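Side-chain contacts in hypothetical protein XCC279 (Xanthomonas campestris pv. campestris, PDB 4NAV), which probably hydrolyses 3-deoxy-D-manno-octulosonate 8-phosphate to 3-deoxy-D-manno-octulosonate and phosphate, a magnesium-dependent step of lipopolysaccharide biosynthesis: residues P121-P124 against A125-V129; P132-P135 against A136-P140; P140-A143 against E144-W148; V166-Q170 against G171-S175. All coordinates share one frame; numbering follows the deposited sequence.

Interaction 1 (P121-P124 against A125-V129); sequences PDLP and ALLAV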
ATOM      1  N   PRO A 121     -11.753  21.124   1.644  1.00 37.60           N
ATOM      2  CA  PRO A 121     -11.203  22.275   0.903  1.00 38.53           C
ATOM      3  C   PRO A 121     -11.607  22.340  -0.598  1.00 37.89           C
ATOM      4  O   PRO A 121     -11.570  23.417  -1.174  1.00 37.95           O
ATOM      5  CB  PRO A 121      -9.684  22.133   1.079  1.00 38.32           C
ATOM      6  CG  PRO A 121      -9.516  21.166   2.226  1.00 39.21           C
ATOM      7  CD  PRO A 121     -10.689  20.230   2.115  1.00 37.66           C
ATOM      8  N   ASP A 122     -12.025  21.213  -1.182  1.00 37.03           N
ATOM      9  CA  ASP A 122     -12.467  21.156  -2.575  1.00 36.36           C
ATOM     10  C   ASP A 122     -13.931  21.585  -2.768  1.00 35.93           C
ATOM     11  O   ASP A 122     -14.392  21.824  -3.886  1.00 34.49           O
ATOM     12  CB  ASP A 122     -12.291  19.753  -3.132  1.00 35.98           C
ATOM     13  CG  ASP A 122     -10.887  19.202  -2.916  1.00 37.93           C
ATOM     14  OD1 ASP A 122      -9.901  19.805  -3.376  1.00 38.14           O
ATOM     15  OD2 ASP A 122     -10.763  18.139  -2.261  1.00 40.90           O
ATOM     16  N   LEU A 123     -14.656  21.719  -1.676  1.00 36.48           N
ATOM     17  CA  LEU A 123     -16.088  21.878  -1.761  1.00 36.54           C
ATOM     18  C   LEU A 123     -16.538  23.162  -2.466  1.00 37.07           C
ATOM     19  O   LEU A 123     -17.515  23.138  -3.206  1.00 38.50           O
ATOM     20  CB  LEU A 123     -16.694  21.779  -0.367  1.00 37.68           C
ATOM     21  CG  LEU A 123     -17.948  20.959  -0.049  1.00 38.02           C
ATOM     22  CD1 LEU A 123     -18.943  21.655   0.880  1.00 39.80           C
ATOM     23  CD2 LEU A 123     -18.601  20.521  -1.333  1.00 36.30           C
ATOM     24  N   PRO A 124     -15.842  24.279  -2.255  1.00 37.90           N
ATOM     25  CA  PRO A 124     -16.260  25.498  -2.925  1.00 38.63           C
ATOM     26  C   PRO A 124     -16.262  25.358  -4.431  1.00 37.59           C
ATOM     27  O   PRO A 124     -17.187  25.813  -5.115  1.00 37.92           O
ATOM     28  CB  PRO A 124     -15.198  26.506  -2.485  1.00 40.34           C
ATOM     29  CG  PRO A 124     -14.750  26.034  -1.137  1.00 40.09           C
ATOM     30  CD  PRO A 124     -14.758  24.537  -1.288  1.00 39.18           C
ATOM     31  N   ALA A 125     -15.246  24.680  -4.929  1.00 37.10           N
ATOM     32  CA  ALA A 125     -15.111  24.399  -6.343  1.00 35.95           C
ATOM     33  C   ALA A 125     -16.108  23.330  -6.793  1.00 35.20           C
ATOM     34  O   ALA A 125     -16.777  23.477  -7.826  1.00 35.00           O
ATOM     35  CB  ALA A 125     -13.696  23.949  -6.640  1.00 35.43           C
ATOM     36  N   LEU A 126     -16.184  22.234  -6.059  1.00 34.66           N
ATOM     37  CA  LEU A 126     -17.104  21.180  -6.440  1.00 33.83           C
ATOM     38  C   LEU A 126     -18.499  21.741  -6.635  1.00 35.74           C
ATOM     39  O   LEU A 126     -19.200  21.351  -7.598  1.00 37.14           O
ATOM     40  CB  LEU A 126     -17.122  20.084  -5.413  1.00 33.41           C
ATOM     41  CG  LEU A 126     -15.865  19.213  -5.454  1.00 32.48           C
ATOM     42  CD1 LEU A 126     -15.666  18.443  -4.162  1.00 32.37           C
ATOM     43  CD2 LEU A 126     -15.950  18.249  -6.634  1.00 31.35           C
ATOM     44  N   LEU A 127     -18.900  22.700  -5.794  1.00 36.01           N
ATOM     45  CA  LEU A 127     -20.245  23.286  -5.919  1.00 35.64           C
ATOM     46  C   LEU A 127     -20.396  24.355  -6.992  1.00 34.82           C
ATOM     47  O   LEU A 127     -21.513  24.736  -7.322  1.00 35.47           O
ATOM     48  CB  LEU A 127     -20.713  23.857  -4.585  1.00 37.12           C
ATOM     49  CG  LEU A 127     -21.032  22.809  -3.524  1.00 37.70           C
ATOM     50  CD1 LEU A 127     -21.571  23.481  -2.268  1.00 39.43           C
ATOM     51  CD2 LEU A 127     -22.023  21.762  -4.025  1.00 37.34           C
ATOM     52  N   ALA A 128     -19.287  24.823  -7.553  1.00 33.81           N
ATOM     53  CA  ALA A 128     -19.316  25.885  -8.556  1.00 33.44           C
ATOM     54  C   ALA A 128     -19.150  25.391 -10.020  1.00 32.30           C
ATOM     55  O   ALA A 128     -19.603  26.055 -10.942  1.00 32.10           O
ATOM     56  CB  ALA A 128     -18.264  26.915  -8.218  1.00 34.09           C
ATOM     57  N   VAL A 129     -18.546  24.218 -10.238  1.00 31.19           N
ATOM     58  CA  VAL A 129     -18.225  23.791 -11.611  1.00 29.77           C
ATOM     59  C   VAL A 129     -19.350  23.040 -12.339  1.00 28.93           C
ATOM     60  O   VAL A 129     -20.276  22.532 -11.730  1.00 28.26           O
ATOM     61  CB  VAL A 129     -16.942  22.959 -11.668  1.00 29.39           C
ATOM     62  CG1 VAL A 129     -15.759  23.768 -11.166  1.00 30.35           C
ATOM     63  CG2 VAL A 129     -17.089  21.667 -10.870  1.00 29.68           C
TER
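D122 O takes the backbone N-H of L126 at 2.8 Å in an almost straight bond (172°), and one residue further on L127 N reaches L123 O at 3.0 Å. These two i to i+4 bonds build the short helix 123-126, which links strands 113-116 and 131-133 in a beta-alpha-beta unit of the HAD-type core. P124 suits the first turn of this helix: its nitrogen has no hydrogen to give, and none is required there. L126 CG stands anti to its carbonyl carbon (chi1 -74°), which carries the isobutyl group back over the preceding turn; CG lies 3.4 Å from D122 O, and CD1 rests on D122 CB at 3.8 Å. On the neighbouring flank L123 and L127 run side by side in the same direction, with L123 CD2 4.0 Å from L127 CG. A125, with just a methyl, fits against F115 of strand 113-116, while L123 and L126 both meet I142. P124 packs on F180 of a second subunit. The carboxylate of D122 leads away from 125-129: OD2 accepts from the backbone N of D118 and D119, and OD1 pairs with K95. The two backbone N-H groups and the lysine fix this carboxylate beside D26 and D118, the predicted magnesium ligands; K95 probably offsets the like charge of D26 near OD1.

Interaction 2 (P132-P135 against A136-P140); sequences PVAP and ANAHP
P135 and A138 are the ends of a type I beta turn, closed by A138 N bonding to P135 O at 3.1 Å, just after strand 131-133, the outermost strand of the parallel sheet within this chain. Proline is apt at the first position because its ring fixes the backbone as the chain leaves the strand, and A136 and N137 fill the two central positions of the turn. N137 is the side chain whose conformation matters most. Its CG sits between the backbone N and the carbonyl carbon (chi1 55°), which swings the amide back over the turn and across the proline ring. OD1 then lies 3.4 Å from P135 CB and 3.7 Å from P135 CG. Beyond the turn that amide is used at both ends: OD1 accepts from the backbone N of G154, and ND2 donates to the carbonyl of G29, near the predicted magnesium ligand D26 in what is probably the HAD aspartate motif. Asparagine answers both needs, since one short group offers an acceptor and a donor to two separate loops. P135 itself lies close to D118, a predicted magnesium ligand, and touches T150 and A158. Two alanines complete the packing where the chain folds back, their small side chains allowing the two arms to approach: A138 CB meets A134 CB at 3.8 Å and P135 CD at 4.2 Å.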
ATOM      1  N   PRO A 132     -18.536  18.383 -11.311  1.00 26.74           N
ATOM      2  CA  PRO A 132     -17.781  17.907 -10.176  1.00 26.68           C
ATOM      3  C   PRO A 132     -17.712  16.392 -10.192  1.00 26.07           C
ATOM      4  O   PRO A 132     -18.635  15.745 -10.658  1.00 26.25           O
ATOM      5  CB  PRO A 132     -18.609  18.397  -8.990  1.00 27.21           C
ATOM      6  CG  PRO A 132     -19.985  18.440  -9.481  1.00 27.25           C
ATOM      7  CD  PRO A 132     -19.920  18.736 -10.956  1.00 27.02           C
ATOM      8  N   VAL A 133     -16.648  15.827  -9.654  1.00 26.08           N
ATOM      9  CA  VAL A 133     -16.549  14.365  -9.533  1.00 26.14           C
ATOM     10  C   VAL A 133     -15.693  14.036  -8.280  1.00 26.65           C
ATOM     11  O   VAL A 133     -14.803  14.792  -7.885  1.00 26.85           O
ATOM     12  CB  VAL A 133     -16.013  13.723 -10.847  1.00 25.69           C
ATOM     13  CG1 VAL A 133     -14.700  14.371 -11.312  1.00 25.79           C
ATOM     14  CG2 VAL A 133     -15.840  12.239 -10.690  1.00 25.00           C
ATOM     15  N   ALA A 134     -16.029  12.944  -7.615  1.00 27.41           N
ATOM     16  CA  ALA A 134     -15.310  12.521  -6.401  1.00 28.37           C
ATOM     17  C   ALA A 134     -14.934  11.053  -6.468  1.00 28.90           C
ATOM     18  O   ALA A 134     -15.705  10.231  -7.006  1.00 29.82           O
ATOM     19  CB  ALA A 134     -16.153  12.743  -5.190  1.00 28.86           C
ATOM     20  N   PRO A 135     -13.738  10.718  -5.980  1.00 28.88           N
ATOM     21  CA  PRO A 135     -13.346   9.337  -6.004  1.00 29.37           C
ATOM     22  C   PRO A 135     -14.152   8.516  -4.980  1.00 31.43           C
ATOM     23  O   PRO A 135     -14.895   9.082  -4.159  1.00 32.60           O
ATOM     24  CB  PRO A 135     -11.881   9.403  -5.653  1.00 28.65           C
ATOM     25  CG  PRO A 135     -11.744  10.619  -4.809  1.00 29.20           C
ATOM     26  CD  PRO A 135     -12.714  11.582  -5.374  1.00 29.14           C
ATOM     27  N   ALA A 136     -14.024   7.198  -5.034  1.00 32.36           N
ATOM     28  CA  ALA A 136     -14.811   6.322  -4.144  1.00 34.41           C
ATOM     29  C   ALA A 136     -14.431   6.512  -2.680  1.00 35.93           C
ATOM     30  O   ALA A 136     -15.272   6.428  -1.811  1.00 37.03           O
ATOM     31  CB  ALA A 136     -14.640   4.865  -4.546  1.00 34.60           C
ATOM     32  N   ASN A 137     -13.159   6.786  -2.411  1.00 37.09           N
ATOM     33  CA  ASN A 137     -12.698   7.044  -1.035  1.00 38.83           C
ATOM     34  C   ASN A 137     -13.056   8.421  -0.481  1.00 36.51           C
ATOM     35  O   ASN A 137     -12.567   8.798   0.566  1.00 36.20           O
ATOM     36  CB  ASN A 137     -11.160   6.891  -0.965  1.00 40.84           C
ATOM     37  CG  ASN A 137     -10.458   7.776  -1.969  1.00 43.76           C
ATOM     38  OD1 ASN A 137     -10.590   7.541  -3.174  1.00 45.97           O
ATOM     39  ND2 ASN A 137      -9.731   8.814  -1.501  1.00 46.85           N
ATOM     40  N   ALA A 138     -13.847   9.212  -1.197  1.00 36.38           N
ATOM     41  CA  ALA A 138     -14.098  10.619  -0.796  1.00 35.21           C
ATOM     42  C   ALA A 138     -14.784  10.714   0.565  1.00 35.41           C
ATOM     43  O   ALA A 138     -15.598   9.844   0.902  1.00 35.38           O
ATOM     44  CB  ALA A 138     -14.960  11.289  -1.834  1.00 34.50           C
ATOM     45  N   HIS A 139     -14.479  11.752   1.348  1.00 34.73           N
ATOM     46  CA  HIS A 139     -15.221  11.995   2.586  1.00 35.54           C
ATOM     47  C   HIS A 139     -16.725  12.063   2.327  1.00 35.09           C
ATOM     48  O   HIS A 139     -17.140  12.675   1.358  1.00 35.91           O
ATOM     49  CB  HIS A 139     -14.785  13.304   3.247  1.00 37.32           C
ATOM     50  CG  HIS A 139     -15.304  13.464   4.641  1.00 39.37           C
ATOM     51  ND1 HIS A 139     -14.643  12.953   5.736  1.00 40.75           N
ATOM     52  CD2 HIS A 139     -16.447  14.004   5.116  1.00 40.68           C
ATOM     53  CE1 HIS A 139     -15.352  13.175   6.827  1.00 42.00           C
ATOM     54  NE2 HIS A 139     -16.460  13.798   6.477  1.00 42.56           N
ATOM     55  N   PRO A 140     -17.547  11.440   3.179  1.00 35.24           N
ATOM     56  CA  PRO A 140     -19.004  11.454   2.968  1.00 35.65           C
ATOM     57  C   PRO A 140     -19.626  12.850   2.798  1.00 35.88           C
ATOM     58  O   PRO A 140     -20.583  12.997   2.032  1.00 34.43           O
ATOM     59  CB  PRO A 140     -19.571  10.800   4.232  1.00 36.59           C
ATOM     60  CG  PRO A 140     -18.454  10.006   4.783  1.00 36.90           C
ATOM     61  CD  PRO A 140     -17.175  10.675   4.381  1.00 36.40           C
TER

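Interaction 3 (P140-A143 against E144-W148); sequences PWIA and ERVQW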
ATOM      1  N   PRO A 140     -17.547  11.440   3.179  1.00 35.24           N
ATOM      2  CA  PRO A 140     -19.004  11.454   2.968  1.00 35.65           C
ATOM      3  C   PRO A 140     -19.626  12.850   2.798  1.00 35.88           C
ATOM      4  O   PRO A 140     -20.583  12.997   2.032  1.00 34.43           O
ATOM      5  CB  PRO A 140     -19.571  10.800   4.232  1.00 36.59           C
ATOM      6  CG  PRO A 140     -18.454  10.006   4.783  1.00 36.90           C
ATOM      7  CD  PRO A 140     -17.175  10.675   4.381  1.00 36.40           C
ATOM      8  N   TRP A 141     -19.108  13.852   3.493  1.00 36.38           N
ATOM      9  CA  TRP A 141     -19.600  15.210   3.278  1.00 38.96           C
ATOM     10  C   TRP A 141     -19.461  15.724   1.855  1.00 38.48           C
ATOM     11  O   TRP A 141     -20.262  16.547   1.430  1.00 39.50           O
ATOM     12  CB  TRP A 141     -18.963  16.215   4.228  1.00 40.08           C
ATOM     13  CG  TRP A 141     -19.398  16.045   5.608  1.00 42.26           C
ATOM     14  CD1 TRP A 141     -20.642  15.623   6.054  1.00 43.11           C
ATOM     15  CD2 TRP A 141     -18.628  16.306   6.768  1.00 43.96           C
ATOM     16  NE1 TRP A 141     -20.658  15.587   7.424  1.00 45.44           N
ATOM     17  CE2 TRP A 141     -19.440  16.001   7.891  1.00 44.93           C
ATOM     18  CE3 TRP A 141     -17.334  16.760   6.977  1.00 44.10           C
ATOM     19  CZ2 TRP A 141     -18.994  16.133   9.184  1.00 46.61           C
ATOM     20  CZ3 TRP A 141     -16.881  16.894   8.299  1.00 45.90           C
ATOM     21  CH2 TRP A 141     -17.709  16.581   9.375  1.00 46.98           C
ATOM     22  N   ILE A 142     -18.465  15.216   1.133  1.00 37.65           N
ATOM     23  CA  ILE A 142     -18.239  15.554  -0.267  1.00 36.80           C
ATOM     24  C   ILE A 142     -19.032  14.603  -1.159  1.00 35.92           C
ATOM     25  O   ILE A 142     -19.729  15.051  -2.085  1.00 37.71           O
ATOM     26  CB  ILE A 142     -16.724  15.498  -0.614  1.00 36.52           C
ATOM     27  CG1 ILE A 142     -16.042  16.845  -0.325  1.00 37.30           C
ATOM     28  CG2 ILE A 142     -16.496  15.176  -2.087  1.00 35.00           C
ATOM     29  CD1 ILE A 142     -16.259  17.377   1.073  1.00 39.16           C
ATOM     30  N   ALA A 143     -18.900  13.304  -0.908  1.00 34.12           N
ATOM     31  CA  ALA A 143     -19.680  12.288  -1.625  1.00 34.33           C
ATOM     32  C   ALA A 143     -21.170  12.680  -1.744  1.00 35.34           C
ATOM     33  O   ALA A 143     -21.731  12.673  -2.820  1.00 35.45           O
ATOM     34  CB  ALA A 143     -19.552  10.944  -0.914  1.00 33.96           C
ATOM     35  N   GLU A 144     -21.770  13.035  -0.612  1.00 37.20           N
ATOM     36  CA  GLU A 144     -23.165  13.462  -0.506  1.00 38.58           C
ATOM     37  C   GLU A 144     -23.528  14.616  -1.391  1.00 39.25           C
ATOM     38  O   GLU A 144     -24.710  14.831  -1.660  1.00 39.32           O
ATOM     39  CB  GLU A 144     -23.395  14.044   0.869  1.00 40.98           C
ATOM     40  CG  GLU A 144     -23.931  13.141   1.937  1.00 42.35           C
ATOM     41  CD  GLU A 144     -24.209  13.973   3.170  1.00 43.15           C
ATOM     42  OE1 GLU A 144     -23.557  15.007   3.351  1.00 42.09           O
ATOM     43  OE2 GLU A 144     -25.080  13.603   3.949  1.00 47.35           O
ATOM     44  N   ARG A 145     -22.536  15.436  -1.721  1.00 38.86           N
ATOM     45  CA  ARG A 145     -22.793  16.690  -2.406  1.00 39.97           C
ATOM     46  C   ARG A 145     -22.381  16.652  -3.878  1.00 39.10           C
ATOM     47  O   ARG A 145     -22.513  17.644  -4.585  1.00 40.68           O
ATOM     48  CB  ARG A 145     -22.141  17.851  -1.628  1.00 41.56           C
ATOM     49  CG  ARG A 145     -23.111  18.553  -0.679  1.00 44.13           C
ATOM     50  CD  ARG A 145     -22.465  19.350   0.446  1.00 45.08           C
ATOM     51  NE  ARG A 145     -22.268  18.457   1.577  1.00 46.76           N
ATOM     52  CZ  ARG A 145     -22.959  18.462   2.721  1.00 46.31           C
ATOM     53  NH1 ARG A 145     -23.926  19.330   2.967  1.00 46.56           N
ATOM     54  NH2 ARG A 145     -22.660  17.559   3.630  1.00 46.42           N
ATOM     55  N   VAL A 146     -21.907  15.499  -4.343  1.00 37.46           N
ATOM     56  CA  VAL A 146     -21.511  15.313  -5.738  1.00 34.93           C
ATOM     57  C   VAL A 146     -22.111  14.039  -6.292  1.00 34.64           C
ATOM     58  O   VAL A 146     -22.012  12.986  -5.691  1.00 32.88           O
ATOM     59  CB  VAL A 146     -19.995  15.162  -5.837  1.00 33.65           C
ATOM     60  CG1 VAL A 146     -19.586  14.952  -7.286  1.00 32.09           C
ATOM     61  CG2 VAL A 146     -19.305  16.385  -5.234  1.00 34.03           C
ATOM     62  N   GLN A 147     -22.714  14.118  -7.460  1.00 36.00           N
ATOM     63  CA  GLN A 147     -23.421  12.963  -7.998  1.00 38.19           C
ATOM     64  C   GLN A 147     -22.494  11.913  -8.604  1.00 35.93           C
ATOM     65  O   GLN A 147     -22.647  10.719  -8.339  1.00 35.14           O
ATOM     66  CB  GLN A 147     -24.499  13.455  -8.924  1.00 42.44           C
ATOM     67  CG  GLN A 147     -25.197  14.597  -8.200  1.00 48.33           C
ATOM     68  CD  GLN A 147     -26.570  14.908  -8.724  1.00 54.19           C
ATOM     69  OE1 GLN A 147     -26.798  14.915  -9.949  1.00 54.48           O
ATOM     70  NE2 GLN A 147     -27.506  15.175  -7.801  1.00 54.90           N
ATOM     71  N   TRP A 148     -21.466  12.361  -9.317  1.00 34.14           N
ATOM     72  CA  TRP A 148     -20.572  11.425 -10.009  1.00 32.61           C
ATOM     73  C   TRP A 148     -19.456  10.916  -9.091  1.00 32.05           C
ATOM     74  O   TRP A 148     -18.596  11.679  -8.672  1.00 33.41           O
ATOM     75  CB  TRP A 148     -20.012  12.058 -11.286  1.00 30.97           C
ATOM     76  CG  TRP A 148     -19.096  11.191 -12.053  1.00 29.67           C
ATOM     77  CD1 TRP A 148     -18.948   9.843 -11.961  1.00 29.11           C
ATOM     78  CD2 TRP A 148     -18.221  11.615 -13.089  1.00 29.65           C
ATOM     79  NE1 TRP A 148     -17.993   9.402 -12.851  1.00 28.41           N
ATOM     80  CE2 TRP A 148     -17.543  10.481 -13.561  1.00 28.79           C
ATOM     81  CE3 TRP A 148     -17.935  12.854 -13.653  1.00 30.54           C
ATOM     82  CZ2 TRP A 148     -16.616  10.552 -14.553  1.00 29.37           C
ATOM     83  CZ3 TRP A 148     -16.995  12.930 -14.628  1.00 30.20           C
ATOM     84  CH2 TRP A 148     -16.339  11.786 -15.066  1.00 30.89           C
TER
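Helix 140-143 is a single short turn that runs into a type I beta turn from A143 to V146, and the contact spans this exit. Backbone bonds carry the chain through it: E144 N to P140 O at 2.9 Å, R145 N to I142 O at 2.9 Å, and V146 N to A143 O. The carbonyl of W141 is instead served by a side chain. R145, bent at chi3 (-89°), folds back so that NE meets W141 O at 2.8 Å, nearly straight (177°) and in both the carbonyl and the guanidinium plane; NH2 adds a weak bond to the same oxygen. Arginine fits because NE can serve the carbonyl while NH2 turns to the neighbouring carboxylate. E144 and R145 both lie alongside the W141 indole, with E144 OE1 at the ring edge, 4.0 Å from CD1, and the guanidinium plane turned 68° from the ring. The indole also meets Y3 of a second subunit edge-to-face, and E144 OE2 accepts from the backbone N of that same Y3, so the turn forms part of the subunit interface. V146, a branched apolar residue, is buried against L126 and P132. Within the turn, R145 NH2 forms a salt bridge to E144 OE1 at 2.7 Å.

Interaction 4 (V166-Q170 against G171-S175); sequences VLAAQ and GQVDS
L167 and Q172 meet through their aliphatic parts: L167 CD2 touches Q172 CB at 4.0 Å and Q172 CG at 4.1 Å. With chi1 at -67°, L167 holds CG beside its backbone N and opposite its carbonyl carbon, and the branch ends against Q172. Next to this pair V173 CG1 packs on A168, 3.8 Å from its CA and 4.1 Å from the methyl CB; the side chain of alanine is small enough to let the valine come close. Both contacts depend on how helix 158-169 ends. The chain leaves it by a Schellman motif, in which Q172 N bonds to L167 O at 3.0 Å and G171 N to A168 O at 3.1 Å. G171 is the C-prime residue, with a positive phi of 65° that glycine adopts readily. Further out, L167 rests on Q58 and L59 of helix 50-61, where a buried apolar side chain fits, and V173 packs on W141 of a third subunit. Q170, the first residue to depart from helical angles, is tied down by its long side chain: its NE2 donates to the carbonyl oxygens of A17 and V20.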
ATOM      1  N   VAL A 166     -14.295  11.387 -20.068  1.00 25.14           N
ATOM      2  CA  VAL A 166     -14.256  12.639 -20.781  1.00 25.47           C
ATOM      3  C   VAL A 166     -13.811  12.405 -22.219  1.00 25.64           C
ATOM      4  O   VAL A 166     -14.471  12.832 -23.179  1.00 25.33           O
ATOM      5  CB  VAL A 166     -13.336  13.621 -20.066  1.00 26.00           C
ATOM      6  CG1 VAL A 166     -13.117  14.878 -20.910  1.00 27.13           C
ATOM      7  CG2 VAL A 166     -13.956  14.034 -18.758  1.00 25.79           C
ATOM      8  N   LEU A 167     -12.701  11.695 -22.361  1.00 25.85           N
ATOM      9  CA  LEU A 167     -12.210  11.323 -23.672  1.00 26.23           C
ATOM     10  C   LEU A 167     -13.284  10.550 -24.481  1.00 26.51           C
ATOM     11  O   LEU A 167     -13.547  10.885 -25.636  1.00 25.51           O
ATOM     12  CB  LEU A 167     -10.951  10.503 -23.523  1.00 27.04           C
ATOM     13  CG  LEU A 167      -9.751  11.294 -22.950  1.00 28.08           C
ATOM     14  CD1 LEU A 167      -8.613  10.374 -22.570  1.00 28.35           C
ATOM     15  CD2 LEU A 167      -9.270  12.305 -23.985  1.00 28.95           C
ATOM     16  N   ALA A 168     -13.978   9.599 -23.846  1.00 25.89           N
ATOM     17  CA  ALA A 168     -15.011   8.860 -24.570  1.00 26.20           C
ATOM     18  C   ALA A 168     -16.141   9.806 -25.018  1.00 26.10           C
ATOM     19  O   ALA A 168     -16.618   9.723 -26.132  1.00 25.84           O
ATOM     20  CB  ALA A 168     -15.580   7.758 -23.696  1.00 26.20           C
ATOM     21  N   ALA A 169     -16.544  10.724 -24.137  1.00 25.79           N
ATOM     22  CA  ALA A 169     -17.623  11.629 -24.444  1.00 25.60           C
ATOM     23  C   ALA A 169     -17.239  12.568 -25.560  1.00 26.39           C
ATOM     24  O   ALA A 169     -18.111  13.125 -26.234  1.00 27.16           O
ATOM     25  CB  ALA A 169     -18.052  12.427 -23.219  1.00 25.12           C
ATOM     26  N   GLN A 170     -15.950  12.791 -25.724  1.00 27.12           N
ATOM     27  CA  GLN A 170     -15.480  13.714 -26.759  1.00 27.56           C
ATOM     28  C   GLN A 170     -14.939  12.999 -27.990  1.00 27.95           C
ATOM     29  O   GLN A 170     -14.255  13.594 -28.787  1.00 26.64           O
ATOM     30  CB  GLN A 170     -14.438  14.656 -26.156  1.00 27.67           C
ATOM     31  CG  GLN A 170     -15.018  15.568 -25.079  1.00 27.09           C
ATOM     32  CD  GLN A 170     -14.031  16.626 -24.607  1.00 27.42           C
ATOM     33  OE1 GLN A 170     -13.048  16.919 -25.285  1.00 28.00           O
ATOM     34  NE2 GLN A 170     -14.349  17.267 -23.493  1.00 27.45           N
ATOM     35  N   GLY A 171     -15.301  11.719 -28.138  1.00 29.14           N
ATOM     36  CA  GLY A 171     -15.038  10.958 -29.357  1.00 30.51           C
ATOM     37  C   GLY A 171     -13.561  10.741 -29.642  1.00 32.02           C
ATOM     38  O   GLY A 171     -13.142  10.509 -30.788  1.00 32.96           O
ATOM     39  N   GLN A 172     -12.799  10.673 -28.577  1.00 31.44           N
ATOM     40  CA  GLN A 172     -11.396  10.661 -28.699  1.00 32.24           C
ATOM     41  C   GLN A 172     -10.718   9.276 -28.641  1.00 33.79           C
ATOM     42  O   GLN A 172      -9.500   9.162 -28.938  1.00 35.19           O
ATOM     43  CB  GLN A 172     -10.869  11.536 -27.587  1.00 31.95           C
ATOM     44  CG  GLN A 172      -9.778  12.436 -28.052  1.00 34.08           C
ATOM     45  CD  GLN A 172     -10.229  13.588 -28.907  1.00 33.81           C
ATOM     46  OE1 GLN A 172     -11.364  13.677 -29.319  1.00 33.71           O
ATOM     47  NE2 GLN A 172      -9.293  14.445 -29.234  1.00 35.08           N
ATOM     48  N   VAL A 173     -11.471   8.228 -28.292  1.00 33.21           N
ATOM     49  CA  VAL A 173     -10.829   6.979 -27.883  1.00 33.98           C
ATOM     50  C   VAL A 173     -10.250   6.250 -29.105  1.00 34.81           C
ATOM     51  O   VAL A 173      -9.080   5.861 -29.113  1.00 34.39           O
ATOM     52  CB  VAL A 173     -11.606   6.145 -26.798  1.00 34.04           C
ATOM     53  CG1 VAL A 173     -13.079   6.427 -26.728  1.00 34.96           C
ATOM     54  CG2 VAL A 173     -11.398   4.648 -26.937  1.00 35.02           C
ATOM     55  N   ASP A 174     -11.059   6.111 -30.142  1.00 36.29           N
ATOM     56  CA  ASP A 174     -10.661   5.379 -31.349  1.00 37.84           C
ATOM     57  C   ASP A 174      -9.322   5.855 -31.863  1.00 39.34           C
ATOM     58  O   ASP A 174      -8.499   5.040 -32.298  1.00 40.40           O
ATOM     59  CB  ASP A 174     -11.708   5.517 -32.444  1.00 38.06           C
ATOM     60  CG  ASP A 174     -12.907   4.603 -32.227  1.00 38.29           C
ATOM     61  OD1 ASP A 174     -13.020   3.971 -31.167  1.00 37.76           O
ATOM     62  OD2 ASP A 174     -13.743   4.498 -33.150  1.00 40.36           O
ATOM     63  N   SER A 175      -9.106   7.168 -31.831  1.00 38.65           N
ATOM     64  CA  SER A 175      -7.893   7.720 -32.377  1.00 39.64           C
ATOM     65  C   SER A 175      -6.736   7.562 -31.389  1.00 40.48           C
ATOM     66  O   SER A 175      -5.570   7.370 -31.796  1.00 42.15           O
ATOM     67  CB  SER A 175      -8.111   9.177 -32.797  1.00 39.65           C
ATOM     68  OG  SER A 175      -7.885  10.063 -31.727  1.00 38.66           O
TER

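How the interactions relate
From the N terminus, interaction 1 comes first: helix 123-126 bridges strands 113-116 and 131-133. Interaction 2 closes the turn that follows strand 131-133, and interaction 3 starts on P140, where interaction 2 ends, and carries the chain out of helix 140-143. The contacts lie in series, none nested or crossing, yet the first three fold onto one another. L126 of interaction 1 meets P132 and V133 of interaction 2 as well as I142 and V146 of interaction 3, and A134 N probably bonds to W148 O between interactions 2 and 3. Interaction 4, where helices 158-169 and 173-180 join, stands apart, its centre about 26 Å from those of interactions 1 and 3.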